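Local atomic coordinates of NAD nucleotidase (Haemophilus influenzae, PDB entry 3ZTV), a protein that degrades NAD to adenosine and nicotinamide riboside, acting as a zinc-dependent pyrophosphatase and 5'-nucleotidase of broad nucleotide specificity with highest activity on 5'-AMP. Residues A[33-38]-A[321-326]; A[309-312]-A[316-319]. All blocks are in the same frame, centred on the assembly; numbering follows the deposited sequence.

Contact 1: A[33-38]-A[321-326]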
loop_
_atom_site.group_PDB
_atom_site.type_symbol
_atom_site.label_atom_id
_atom_site.label_comp_id
_atom_site.label_asym_id
_atom_site.label_seq_id
_atom_site.Cartn_x
_atom_site.Cartn_y
_atom_site.Cartn_z
ATOM N N ASN A 33 32.063 28.688 -10.614
ATOM C CA ASN A 33 32.896 29.197 -11.689
ATOM C C ASN A 33 32.428 30.589 -12.081
ATOM O O ASN A 33 31.385 30.748 -12.724
ATOM C CB ASN A 33 32.883 28.257 -12.890
ATOM C CG ASN A 33 34.088 28.463 -13.789
ATOM O OD1 ASN A 33 34.078 29.322 -14.668
ATOM N ND2 ASN A 33 35.141 27.685 -13.559
ATOM N N LEU A 34 33.208 31.588 -11.684
ATOM C CA LEU A 34 32.844 32.985 -11.857
ATOM C C LEU A 34 33.880 33.668 -12.738
ATOM O O LEU A 34 35.078 33.643 -12.440
ATOM C CB LEU A 34 32.771 33.677 -10.495
ATOM C CG LEU A 34 32.347 35.145 -10.420
ATOM C CD1 LEU A 34 30.976 35.332 -11.052
ATOM C CD2 LEU A 34 32.344 35.625 -8.979
ATOM N N ASN A 35 33.418 34.270 -13.827
ATOM C CA ASN A 35 34.329 34.861 -14.800
ATOM C C ASN A 35 35.456 33.897 -15.180
ATOM O O ASN A 35 36.599 34.312 -15.360
ATOM C CB ASN A 35 34.905 36.187 -14.286
ATOM C CG ASN A 35 33.841 37.257 -14.096
ATOM O OD1 ASN A 35 34.044 38.229 -13.369
ATOM N ND2 ASN A 35 32.696 37.077 -14.744
ATOM N N GLY A 36 35.134 32.611 -15.281
ATOM C CA GLY A 36 36.072 31.615 -15.775
ATOM C C GLY A 36 36.943 30.907 -14.749
ATOM O O GLY A 36 37.618 29.929 -15.080
ATOM N N GLN A 37 36.929 31.383 -13.508
ATOM C CA GLN A 37 37.802 30.831 -12.475
ATOM C C GLN A 37 37.025 30.213 -11.319
ATOM O O GLN A 37 35.992 30.741 -10.904
ATOM C CB GLN A 37 38.724 31.923 -11.927
ATOM C CG GLN A 37 39.447 32.724 -13.002
ATOM C CD GLN A 37 40.796 33.230 -12.538
ATOM O OE1 GLN A 37 40.884 34.083 -11.655
ATOM N NE2 GLN A 37 41.860 32.699 -13.129
ATOM N N GLN A 38 37.530 29.102 -10.793
ATOM C CA GLN A 38 36.935 28.517 -9.596
ATOM C C GLN A 38 37.113 29.463 -8.419
ATOM O O GLN A 38 38.219 29.937 -8.141
ATOM C CB GLN A 38 37.527 27.145 -9.276
ATOM C CG GLN A 38 37.036 26.580 -7.951
ATOM C CD GLN A 38 36.877 25.075 -7.970
ATOM O OE1 GLN A 38 37.635 24.348 -7.324
ATOM N NE2 GLN A 38 35.877 24.597 -8.705
ATOM N N LEU A 321 32.053 41.000 -8.864
ATOM C CA LEU A 321 30.848 41.543 -8.255
ATOM C C LEU A 321 29.829 41.963 -9.308
ATOM O O LEU A 321 28.637 41.686 -9.177
ATOM C CB LEU A 321 31.185 42.722 -7.337
ATOM C CG LEU A 321 31.911 42.392 -6.033
ATOM C CD1 LEU A 321 32.405 43.671 -5.354
ATOM C CD2 LEU A 321 31.013 41.592 -5.099
ATOM N N ASP A 322 30.295 42.631 -10.356
ATOM C CA ASP A 322 29.404 43.064 -11.424
ATOM C C ASP A 322 28.687 41.881 -12.070
ATOM O O ASP A 322 27.486 41.947 -12.359
ATOM C CB ASP A 322 30.167 43.860 -12.484
ATOM C CG ASP A 322 30.540 45.252 -12.013
ATOM O OD1 ASP A 322 29.984 45.715 -10.993
ATOM O OD2 ASP A 322 31.387 45.894 -12.670
ATOM N N THR A 323 29.413 40.800 -12.313
ATOM C CA THR A 323 28.788 39.612 -12.889
ATOM C C THR A 323 27.668 39.076 -11.989
ATOM O O THR A 323 26.547 38.833 -12.447
ATOM C CB THR A 323 29.820 38.506 -13.184
ATOM O OG1 THR A 323 30.701 38.955 -14.222
ATOM C CG2 THR A 323 29.137 37.230 -13.639
ATOM N N LEU A 324 27.960 38.916 -10.705
ATOM C CA LEU A 324 26.963 38.412 -9.768
ATOM C C LEU A 324 25.749 39.340 -9.673
ATOM O O LEU A 324 24.605 38.873 -9.615
ATOM C CB LEU A 324 27.594 38.203 -8.389
ATOM C CG LEU A 324 28.649 37.091 -8.310
ATOM C CD1 LEU A 324 29.325 37.066 -6.950
ATOM C CD2 LEU A 324 28.035 35.727 -8.611
ATOM N N LYS A 325 25.985 40.648 -9.651
ATOM C CA LYS A 325 24.908 41.623 -9.531
ATOM C C LYS A 325 23.986 41.612 -10.751
ATOM O O LYS A 325 22.812 41.977 -10.653
ATOM C CB LYS A 325 25.477 43.028 -9.303
ATOM C CG LYS A 325 26.124 43.217 -7.939
ATOM C CD LYS A 325 26.842 44.563 -7.836
ATOM C CE LYS A 325 27.379 44.778 -6.427
ATOM N NZ LYS A 325 28.260 45.975 -6.319
ATOM N N SER A 326 24.506 41.180 -11.895
ATOM C CA SER A 326 23.729 41.212 -13.126
ATOM C C SER A 326 22.811 40.000 -13.267
ATOM O O SER A 326 22.008 39.936 -14.199
ATOM C CB SER A 326 24.659 41.307 -14.337
ATOM O OG SER A 326 25.327 40.080 -14.558
#
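The tip of a beta hairpin, formed by strands 28-34 and 37-43, leans on the C-terminal part of helix 314-325 through Leu34, Thr323 and Leu324. A type I' turn from Leu34 to Gln37, with Gly36 within it, closes the hairpin; Leu34 N donates to Gln37 O (3.0 Å) and Gln37 N to Leu34 O (3.1 Å). Leu34 sends its CB toward the helix, and with CG anti to the backbone N (chi1 -178°) both its methyls reach the end of Leu324. Leu34 CD1 lies 3.8 Å from Leu324 CD2 and Leu34 CD2 3.9 Å from Leu324 CD1, the two leucines crossing at about a right angle. Leu34 CD1 also meets Thr323 CG2 at 3.7 Å, the two side chains running past each other in opposite directions. Thr323 OG1, on the other branch, is hydrogen-bonded to Lys319 O one turn back in the helix. Ser326 OG binds Thr323 O at 2.7 Å, and Ser326 N reaches the same oxygen from the same face. Around this small apolar patch, Ala320 of the helix touches Leu34, while Leu300 of a loop and Leu332 of strand 330-332 pack on Leu324.

Contact 2: A[309-312]-A[316-319]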
loop_
_atom_site.group_PDB
_atom_site.type_symbol
_atom_site.label_atom_id
_atom_site.label_comp_id
_atom_site.label_asym_id
_atom_site.label_seq_id
_atom_site.Cartn_x
_atom_site.Cartn_y
_atom_site.Cartn_z
ATOM N N TRP A 309 44.347 30.061 -1.447
ATOM C CA TRP A 309 43.103 30.757 -1.743
ATOM C C TRP A 309 43.156 32.183 -1.207
ATOM O O TRP A 309 43.348 32.398 -0.012
ATOM C CB TRP A 309 41.919 29.976 -1.168
ATOM C CG TRP A 309 41.709 28.681 -1.902
ATOM C CD1 TRP A 309 42.295 27.475 -1.632
ATOM C CD2 TRP A 309 40.883 28.477 -3.052
ATOM N NE1 TRP A 309 41.870 26.531 -2.538
ATOM C CE2 TRP A 309 41.004 27.122 -3.421
ATOM C CE3 TRP A 309 40.048 29.309 -3.804
ATOM C CZ2 TRP A 309 40.320 26.582 -4.511
ATOM C CZ3 TRP A 309 39.374 28.772 -4.883
ATOM C CH2 TRP A 309 39.510 27.420 -5.224
ATOM N N ALA A 310 43.005 33.157 -2.098
ATOM C CA ALA A 310 43.145 34.565 -1.729
ATOM C C ALA A 310 41.993 35.410 -2.268
ATOM O O ALA A 310 41.470 35.142 -3.350
ATOM C CB ALA A 310 44.490 35.116 -2.220
ATOM N N GLU A 311 41.617 36.442 -1.524
ATOM C CA GLU A 311 40.548 37.345 -1.946
ATOM C C GLU A 311 40.900 38.155 -3.185
ATOM O O GLU A 311 41.998 38.715 -3.279
ATOM C CB GLU A 311 40.188 38.300 -0.814
ATOM C CG GLU A 311 39.557 37.617 0.381
ATOM C CD GLU A 311 38.095 37.244 0.163
ATOM O OE1 GLU A 311 37.484 37.689 -0.839
ATOM O OE2 GLU A 311 37.546 36.498 1.002
ATOM N N LEU A 312 39.959 38.235 -4.121
ATOM C CA LEU A 312 40.091 39.111 -5.279
ATOM C C LEU A 312 40.220 40.559 -4.821
ATOM O O LEU A 312 39.692 40.940 -3.779
ATOM C CB LEU A 312 38.880 38.958 -6.204
ATOM C CG LEU A 312 38.759 37.610 -6.910
ATOM C CD1 LEU A 312 37.490 37.554 -7.748
ATOM C CD2 LEU A 312 39.987 37.345 -7.771
ATOM N N GLU A 316 39.655 43.130 -10.756
ATOM C CA GLU A 316 39.214 41.742 -10.828
ATOM C C GLU A 316 38.055 41.495 -9.861
ATOM O O GLU A 316 37.101 40.786 -10.195
ATOM C CB GLU A 316 40.361 40.757 -10.566
ATOM C CG GLU A 316 40.087 39.363 -11.133
ATOM C CD GLU A 316 41.169 38.347 -10.811
ATOM O OE1 GLU A 316 42.103 38.677 -10.048
ATOM O OE2 GLU A 316 41.078 37.209 -11.321
ATOM N N ARG A 317 38.125 42.084 -8.671
ATOM C CA ARG A 317 37.037 41.929 -7.709
ATOM C C ARG A 317 35.788 42.646 -8.210
ATOM O O ARG A 317 34.675 42.133 -8.088
ATOM C CB ARG A 317 37.421 42.443 -6.320
ATOM C CG ARG A 317 36.422 42.005 -5.257
ATOM C CD ARG A 317 36.797 42.476 -3.862
ATOM N NE ARG A 317 35.930 41.854 -2.864
ATOM C CZ ARG A 317 36.167 40.677 -2.292
ATOM N NH1 ARG A 317 37.250 39.979 -2.609
ATOM N NH2 ARG A 317 35.311 40.192 -1.406
ATOM N N LYS A 318 35.974 43.836 -8.769
ATOM C CA LYS A 318 34.854 44.599 -9.310
ATOM C C LYS A 318 34.130 43.835 -10.422
ATOM O O LYS A 318 32.896 43.807 -10.457
ATOM C CB LYS A 318 35.326 45.974 -9.793
ATOM C CG LYS A 318 35.730 46.913 -8.663
ATOM C CD LYS A 318 36.187 48.272 -9.187
ATOM C CE LYS A 318 36.505 49.240 -8.051
ATOM N NZ LYS A 318 37.699 48.828 -7.256
ATOM N N LYS A 319 34.884 43.190 -11.307
ATOM C CA LYS A 319 34.281 42.419 -12.394
ATOM C C LYS A 319 33.496 41.221 -11.863
ATOM O O LYS A 319 32.427 40.881 -12.380
ATOM C CB LYS A 319 35.350 41.942 -13.381
ATOM C CG LYS A 319 35.974 43.055 -14.209
ATOM C CD LYS A 319 37.183 42.553 -14.977
ATOM C CE LYS A 319 37.933 43.705 -15.633
ATOM N NZ LYS A 319 39.263 43.267 -16.145
#
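Arg317 and Glu311 form a salt bridge in which the Arg317 NH1 to Glu311 OE1 bond is 2.9 Å long and nearly straight, with an N-H...O angle of 161°. OE1 is met on its anti side and lies close to the guanidinium plane, although the carboxylate and guanidinium planes are turned 52° apart. A second, weak bond runs from Arg317 NH2 to the same Glu311 OE1 at 3.4 Å. NH1 also donates to the backbone: Arg317 NH1 to Leu312 O is 2.9 Å, tilted out of the guanidinium plane. An extended chain from CG to NE, with CG anti to the backbone N (chi1 -167°), carries the guanidinium from the helix back to the end of strand 309-311. Along the way Arg317 CD passes 3.3 Å from Leu312 O. Leu312 is buried, its CB pointing toward the helix and packing against Arg317 CB at 3.8 Å. Leu312 CD2 meets the carboxylate end of Glu316, 3.4 Å from Glu316 OE1, the two side chains crossing at about a right angle. Leu300 N binds Glu311 OE1 and Gln301 NE2 binds Glu311 OE2, and so probably hold the carboxylate in place for the arginine. One NH1 thus grips both a carboxylate and a main-chain carbonyl, tying the first turns of the helix to the end of the strand; the added donors on Glu311 would be expected to stabilise its negative charge.

From the N terminus, the hairpin of strands 28-34 and 37-43 comes first, and the chain builds the six-stranded sheet and most of the seven-stranded one before contact 1 closes the loop on helix 314-325, with 282 residues between its segments. Contact 2 is nested inside it as a local closure, joining strand 309-311 to the start of the same helix over a short turn. The centres of the two contacts are about 10 Å apart. The strand thus meets the first turns of the helix, while the hairpin touches it from Glu316 to Leu324, and the hairpin also meets the strand directly where Gln38 O lies 3.6 Å from Trp309 CZ3.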